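Local coordinates for protein superoxide dismutase (Leishmania major, PDB 4F2N) that probably catalyses the dismutation of superoxide to oxygen and hydrogen peroxide at an iron centre, at residues 51-54 with 55-59; 192-195 with 196-199. All coordinates share one frame; numbering follows the deposited sequence.

Contact 1 of 2, residues 51-54 with 55-59; sequences SPRQ and LELHY. With FE2 (Fe (II) ion), chain N.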
ATOM      1  N   SER B  51       0.143   0.827  20.172  1.00 25.40           N
ATOM      2  CA  SER B  51       1.142   0.280  21.087  1.00 26.02           C
ATOM      3  C   SER B  51       2.494   0.981  20.907  1.00 25.34           C
ATOM      4  O   SER B  51       2.743   1.591  19.866  1.00 24.22           O
ATOM      5  CB  SER B  51       1.324  -1.211  20.810  1.00 25.69           C
ATOM      6  OG  SER B  51       1.985  -1.376  19.557  1.00 24.61           O
ATOM      7  N   PRO B  52       3.381   0.882  21.924  1.00 25.46           N
ATOM      8  CA  PRO B  52       4.739   1.405  21.781  1.00 25.42           C
ATOM      9  C   PRO B  52       5.439   0.889  20.517  1.00 25.36           C
ATOM     10  O   PRO B  52       5.999   1.700  19.748  1.00 24.87           O
ATOM     11  CB  PRO B  52       5.439   0.917  23.077  1.00 26.66           C
ATOM     12  CG  PRO B  52       4.313   0.915  24.082  1.00 27.21           C
ATOM     13  CD  PRO B  52       3.104   0.439  23.317  1.00 26.43           C
ATOM     14  N   ARG B  53       5.366  -0.422  20.265  1.00 25.29           N
ATOM     15  CA  ARG B  53       6.043  -0.975  19.085  1.00 25.00           C
ATOM     16  C   ARG B  53       5.410  -0.468  17.782  1.00 24.09           C
ATOM     17  O   ARG B  53       6.136  -0.156  16.838  1.00 23.80           O
ATOM     18  CB  ARG B  53       6.138  -2.509  19.135  1.00 26.12           C
ATOM     19  CG  ARG B  53       6.764  -3.152  17.893  1.00 26.54           C
ATOM     20  CD  ARG B  53       8.175  -2.629  17.640  1.00 27.12           C
ATOM     21  NE  ARG B  53       8.972  -3.519  16.794  1.00 27.12           N
ATOM     22  CZ  ARG B  53      10.270  -3.351  16.561  1.00 28.40           C
ATOM     23  NH1 ARG B  53      10.922  -2.339  17.133  1.00 29.98           N
ATOM     24  NH2 ARG B  53      10.932  -4.215  15.802  1.00 28.20           N
ATOM     25  N   GLN B  54       4.084  -0.354  17.726  1.00 23.30           N
ATOM     26  CA  GLN B  54       3.440   0.193  16.497  1.00 22.81           C
ATOM     27  C   GLN B  54       3.942   1.600  16.208  1.00 22.58           C
ATOM     28  O   GLN B  54       4.243   1.949  15.039  1.00 21.49           O
ATOM     29  CB  GLN B  54       1.909   0.190  16.635  1.00 23.03           C
ATOM     30  CG  GLN B  54       1.137   0.855  15.509  1.00 22.34           C
ATOM     31  CD  GLN B  54       1.169   0.039  14.220  1.00 22.05           C
ATOM     32  OE1 GLN B  54       0.279  -0.789  13.963  1.00 21.69           O
ATOM     33  NE2 GLN B  54       2.207   0.249  13.416  1.00 21.52           N
ATOM     34  N   LEU B  55       4.044   2.424  17.247  1.00 22.90           N
ATOM     35  CA  LEU B  55       4.504   3.811  17.036  1.00 23.51           C
ATOM     36  C   LEU B  55       5.985   3.843  16.690  1.00 23.97           C
ATOM     37  O   LEU B  55       6.414   4.641  15.845  1.00 24.06           O
ATOM     38  CB  LEU B  55       4.246   4.703  18.264  1.00 24.13           C
ATOM     39  CG  LEU B  55       4.729   6.156  18.136  1.00 24.04           C
ATOM     40  CD1 LEU B  55       4.035   6.866  16.969  1.00 23.33           C
ATOM     41  CD2 LEU B  55       4.483   6.917  19.425  1.00 24.96           C
ATOM     42  N   GLU B  56       6.761   2.987  17.348  1.00 24.91           N
ATOM     43  CA  GLU B  56       8.210   2.930  17.107  1.00 25.90           C
ATOM     44  C   GLU B  56       8.511   2.584  15.639  1.00 24.40           C
ATOM     45  O   GLU B  56       9.341   3.244  14.987  1.00 24.31           O
ATOM     46  CB  GLU B  56       8.887   1.918  18.035  1.00 28.39           C
ATOM     47  CG  GLU B  56      10.377   1.787  17.786  1.00 31.31           C
ATOM     48  CD  GLU B  56      11.075   0.793  18.685  1.00 35.18           C
ATOM     49  OE1 GLU B  56      10.465  -0.208  19.155  1.00 36.50           O
ATOM     50  OE2 GLU B  56      12.280   1.017  18.908  1.00 38.68           O
ATOM     51  N   LEU B  57       7.838   1.550  15.131  1.00 23.11           N
ATOM     52  CA  LEU B  57       7.990   1.171  13.717  1.00 22.27           C
ATOM     53  C   LEU B  57       7.630   2.354  12.852  1.00 21.20           C
ATOM     54  O   LEU B  57       8.373   2.732  11.937  1.00 21.27           O
ATOM     55  CB  LEU B  57       7.074  -0.005  13.355  1.00 21.91           C
ATOM     56  CG  LEU B  57       7.478  -1.323  14.022  1.00 22.83           C
ATOM     57  CD1 LEU B  57       6.384  -2.366  13.810  1.00 22.25           C
ATOM     58  CD2 LEU B  57       8.841  -1.796  13.509  1.00 22.86           C
ATOM     59  N   HIS B  58       6.487   2.957  13.135  1.00 20.49           N
ATOM     60  CA  HIS B  58       5.908   3.927  12.198  1.00 19.66           C
ATOM     61  C   HIS B  58       6.734   5.189  12.133  1.00 20.60           C
ATOM     62  O   HIS B  58       7.009   5.743  11.041  1.00 19.55           O
ATOM     63  CB  HIS B  58       4.478   4.280  12.630  1.00 18.91           C
ATOM     64  CG  HIS B  58       3.630   4.833  11.498  1.00 17.55           C
ATOM     65  ND1 HIS B  58       2.300   5.001  11.606  1.00 17.25           N
ATOM     66  CD2 HIS B  58       3.975   5.216  10.192  1.00 17.06           C
ATOM     67  CE1 HIS B  58       1.822   5.467  10.430  1.00 17.16           C
ATOM     68  NE2 HIS B  58       2.847   5.593   9.580  1.00 16.03           N
ATOM     69  N   TYR B  59       7.132   5.651  13.315  1.00 21.43           N
ATOM     70  CA  TYR B  59       7.861   6.905  13.473  1.00 22.87           C
ATOM     71  C   TYR B  59       9.362   6.703  13.273  1.00 24.30           C
ATOM     72  O   TYR B  59       9.966   7.381  12.438  1.00 24.10           O
ATOM     73  CB  TYR B  59       7.562   7.494  14.871  1.00 23.76           C
ATOM     74  CG  TYR B  59       8.330   8.756  15.274  1.00 24.79           C
ATOM     75  CD1 TYR B  59       7.930  10.018  14.835  1.00 24.65           C
ATOM     76  CD2 TYR B  59       9.436   8.677  16.122  1.00 26.14           C
ATOM     77  CE1 TYR B  59       8.617  11.169  15.221  1.00 25.86           C
ATOM     78  CE2 TYR B  59      10.125   9.821  16.528  1.00 27.36           C
ATOM     79  CZ  TYR B  59       9.705  11.056  16.079  1.00 26.86           C
ATOM     80  OH  TYR B  59      10.413  12.161  16.478  1.00 28.04           O
TER
HETATM   81 FE   FE2 N 300       2.604   5.840   7.426  1.00 16.82          FE
HETATM   82  O   HOH W   1       2.156   6.137   5.233  1.00 12.29           O

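Contact 2 of 2, residues 192-195 with 196-199; sequences VWEH and AYYK. With FE2 (Fe (II) ion), chain N.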
ATOM      1  N   VAL B 192      -3.785   5.346   6.079  1.00 15.38           N
ATOM      2  CA  VAL B 192      -4.298   3.989   5.878  1.00 15.56           C
ATOM      3  C   VAL B 192      -3.365   3.131   5.014  1.00 15.58           C
ATOM      4  O   VAL B 192      -3.771   2.103   4.463  1.00 15.80           O
ATOM      5  CB  VAL B 192      -5.758   3.936   5.383  1.00 15.64           C
ATOM      6  CG1 VAL B 192      -6.708   4.518   6.421  1.00 15.31           C
ATOM      7  CG2 VAL B 192      -5.886   4.737   4.103  1.00 15.33           C
ATOM      8  N   TRP B 193      -2.086   3.515   4.920  1.00 15.44           N
ATOM      9  CA  TRP B 193      -1.065   2.507   4.582  1.00 15.22           C
ATOM     10  C   TRP B 193      -1.181   1.411   5.585  1.00 15.81           C
ATOM     11  O   TRP B 193      -1.415   1.689   6.786  1.00 15.96           O
ATOM     12  CB  TRP B 193       0.330   3.115   4.673  1.00 15.19           C
ATOM     13  CG  TRP B 193       0.713   3.975   3.471  1.00 14.98           C
ATOM     14  CD1 TRP B 193       0.120   5.154   3.040  1.00 14.90           C
ATOM     15  CD2 TRP B 193       1.875   3.781   2.626  1.00 14.95           C
ATOM     16  NE1 TRP B 193       0.793   5.678   1.942  1.00 14.82           N
ATOM     17  CE2 TRP B 193       1.871   4.886   1.645  1.00 15.00           C
ATOM     18  CE3 TRP B 193       2.889   2.803   2.556  1.00 15.04           C
ATOM     19  CZ2 TRP B 193       2.845   4.987   0.646  1.00 15.01           C
ATOM     20  CZ3 TRP B 193       3.870   2.922   1.542  1.00 15.24           C
ATOM     21  CH2 TRP B 193       3.848   3.994   0.618  1.00 14.98           C
ATOM     22  N   GLU B 194      -0.970   0.159   5.158  1.00 16.11           N
ATOM     23  CA  GLU B 194      -1.174  -0.977   6.059  1.00 16.30           C
ATOM     24  C   GLU B 194      -0.224  -0.937   7.241  1.00 16.66           C
ATOM     25  O   GLU B 194      -0.576  -1.386   8.343  1.00 17.40           O
ATOM     26  CB  GLU B 194      -1.058  -2.323   5.322  1.00 16.58           C
ATOM     27  CG  GLU B 194      -2.202  -2.554   4.343  1.00 16.94           C
ATOM     28  CD  GLU B 194      -2.097  -3.879   3.587  1.00 17.56           C
ATOM     29  OE1 GLU B 194      -1.034  -4.144   2.953  1.00 16.48           O
ATOM     30  OE2 GLU B 194      -3.117  -4.631   3.595  1.00 18.75           O
ATOM     31  N   HIS B 195       0.972  -0.388   7.034  1.00 16.64           N
ATOM     32  CA  HIS B 195       1.912  -0.238   8.152  1.00 16.92           C
ATOM     33  C   HIS B 195       1.402   0.654   9.262  1.00 17.19           C
ATOM     34  O   HIS B 195       1.930   0.567  10.382  1.00 17.63           O
ATOM     35  CB  HIS B 195       3.316   0.234   7.677  1.00 16.68           C
ATOM     36  CG  HIS B 195       3.370   1.677   7.241  1.00 16.24           C
ATOM     37  ND1 HIS B 195       3.731   2.049   5.974  1.00 15.91           N
ATOM     38  CD2 HIS B 195       3.114   2.876   7.950  1.00 16.24           C
ATOM     39  CE1 HIS B 195       3.701   3.410   5.873  1.00 15.79           C
ATOM     40  NE2 HIS B 195       3.309   3.915   7.079  1.00 15.58           N
ATOM     41  N   ALA B 196       0.402   1.512   9.006  1.00 16.65           N
ATOM     42  CA  ALA B 196      -0.061   2.417  10.082  1.00 17.49           C
ATOM     43  C   ALA B 196      -0.740   1.617  11.183  1.00 18.34           C
ATOM     44  O   ALA B 196      -0.726   2.019  12.373  1.00 19.73           O
ATOM     45  CB  ALA B 196      -0.997   3.506   9.549  1.00 16.89           C
ATOM     46  N   TYR B 197      -1.321   0.478  10.822  1.00 18.32           N
ATOM     47  CA  TYR B 197      -2.154  -0.258  11.794  1.00 18.40           C
ATOM     48  C   TYR B 197      -1.860  -1.738  11.871  1.00 18.81           C
ATOM     49  O   TYR B 197      -2.485  -2.419  12.684  1.00 19.04           O
ATOM     50  CB  TYR B 197      -3.657  -0.082  11.451  1.00 18.29           C
ATOM     51  CG  TYR B 197      -4.025  -0.542  10.042  1.00 17.81           C
ATOM     52  CD1 TYR B 197      -4.383  -1.876   9.776  1.00 18.00           C
ATOM     53  CD2 TYR B 197      -4.003   0.351   8.973  1.00 17.31           C
ATOM     54  CE1 TYR B 197      -4.701  -2.282   8.461  1.00 17.40           C
ATOM     55  CE2 TYR B 197      -4.332  -0.043   7.686  1.00 16.75           C
ATOM     56  CZ  TYR B 197      -4.658  -1.360   7.436  1.00 17.06           C
ATOM     57  OH  TYR B 197      -4.979  -1.763   6.163  1.00 16.54           O
ATOM     58  N   TYR B 198      -0.964  -2.270  11.031  1.00 18.60           N
ATOM     59  CA  TYR B 198      -0.865  -3.743  10.939  1.00 19.12           C
ATOM     60  C   TYR B 198      -0.311  -4.406  12.200  1.00 20.03           C
ATOM     61  O   TYR B 198      -0.661  -5.554  12.503  1.00 20.22           O
ATOM     62  CB  TYR B 198      -0.082  -4.233   9.713  1.00 18.88           C
ATOM     63  CG  TYR B 198      -0.695  -5.485   9.107  1.00 19.17           C
ATOM     64  CD1 TYR B 198      -1.776  -5.393   8.241  1.00 19.10           C
ATOM     65  CD2 TYR B 198      -0.224  -6.752   9.445  1.00 19.82           C
ATOM     66  CE1 TYR B 198      -2.359  -6.532   7.685  1.00 19.37           C
ATOM     67  CE2 TYR B 198      -0.810  -7.909   8.927  1.00 20.08           C
ATOM     68  CZ  TYR B 198      -1.869  -7.791   8.040  1.00 19.81           C
ATOM     69  OH  TYR B 198      -2.450  -8.925   7.503  1.00 20.24           O
ATOM     70  N   LYS B 199       0.583  -3.706  12.887  1.00 20.43           N
ATOM     71  CA  LYS B 199       1.173  -4.264  14.120  1.00 21.89           C
ATOM     72  C   LYS B 199       0.099  -4.533  15.167  1.00 22.53           C
ATOM     73  O   LYS B 199       0.113  -5.574  15.812  1.00 24.11           O
ATOM     74  CB  LYS B 199       2.278  -3.349  14.673  1.00 22.32           C
ATOM     75  CG  LYS B 199       2.960  -3.864  15.947  1.00 23.79           C
ATOM     76  CD  LYS B 199       3.834  -5.071  15.629  1.00 24.30           C
ATOM     77  CE  LYS B 199       4.384  -5.708  16.897  1.00 25.40           C
ATOM     78  NZ  LYS B 199       5.342  -6.776  16.501  1.00 26.33           N
TER
HETATM   79 FE   FE2 N 300       2.604   5.840   7.426  1.00 16.82          FE
HETATM   80  O   HOH W   2      -5.001  -4.293   5.623  1.00 19.18           O
HETATM   81  O   HOH W   1       2.156   6.137   5.233  1.00 12.29           O

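Contact 1 of 2, residues 51-54 with 55-59
Arg53 meets Glu56 and Leu57 one turn further along the same helix. Its NH1 gives a weak hydrogen bond to Glu56 OE1 at 3.0 Å, part of a salt bridge; the carboxylate comes to the edge of the guanidinium, the two planes turned 74° apart. Leu57 CD2 lies over one guanidinium face, 3.7 Å from Arg53 CZ. The arginine reaches both neighbours because its CG leaves anti to the backbone N (chi1 177°) and the bend at chi2 (58°) turns the chain forward along the helix, toward Glu56 and Leu57. A second carboxylate, Glu202 of the second subunit, pairs with NH2, so the guanidinium bridges a local and an intersubunit charge.

Behind these side chains Ser51 caps the first turn of the helix. Ser51 OG accepts from Gln54 N at 3.0 Å and also bonds to Asp200, while Ser51 O receives Leu55 N at 3.0 Å. Gln54 O, in turn, accepts from His58 N at 3.1 Å, in the turn that carries the iron ligand; His58 NE2 binds the iron at 2.2 Å.

This is the start of helix 52-71 in the alpha-hairpin domain: Leu55 and His58 pack on helix 96-113, and Gln54 and Leu57 touch Lys199 of helix 198-201.

Contact 2 of 2, residues 192-195 with 196-199
Tyr197 folds back over Glu194, three residues earlier, in the turn that follows the last sheet strand. Its CB carries CG into the position between the backbone N and the carbonyl carbon (chi1 58°), which lays the ring across the preceding peptides. Glu194 O sits over the centre of one ring face, and CD2 and CE2 run past Trp193 O, CE2 at 3.5 Å. Further out, CZ lies 3.8 Å from Glu194 CA, and the OH closes to 3.4 Å from Glu194 CG. At its tip the hydroxyl bonds to Arg205 and to a water, 2.6 Å from Tyr197 OH, that donates to Glu194 OE2.

That carboxylate has its main partner in His195 of the second subunit, whose ND1 it holds. The reciprocal pair links the two iron sites across the dimer, as in other iron and manganese superoxide dismutases. In its own chain, His195 NE2 binds the iron at 2.1 Å, and Trp193 CB lies over one face of that imidazole, toward its rim.

Backbone bonds close the turn: Ala196 N to Trp193 O at 2.9 Å and Tyr197 N to Glu194 O at 3.2 Å, with a weak third from Tyr198 N to Glu194 O. The segment thus leads from strand 185-191 into helix 198-201, with Val192 and Ala196 against helix 205-212 and Ala196 also on His58 of helix 52-71.

How the contacts relate
Both contacts supply a histidine to one iron, which Asp191 and His108 complete together with a water, but from different family domains: contact 1 from the alpha-hairpin domain, contact 2 from the C-terminal domain. The residues that touch in contact 2 are all buried, whereas contact 1 is only partly so, with Glu56 exposed and the metal-side residues enclosed. Their chemistry follows: a charged pair and regular helical bonds in 51-59, against a tight turn, a tyrosine ring laid over the backbone and a water shared by Glu194 and Tyr197 in 192-199. Gln54 NE2 joins them by a weak hydrogen bond to His195 O. Arg53 and Lys199 both pair with Glu202 of the second subunit, and contact 2 adds reciprocal glutamate-histidine hydrogen bonds.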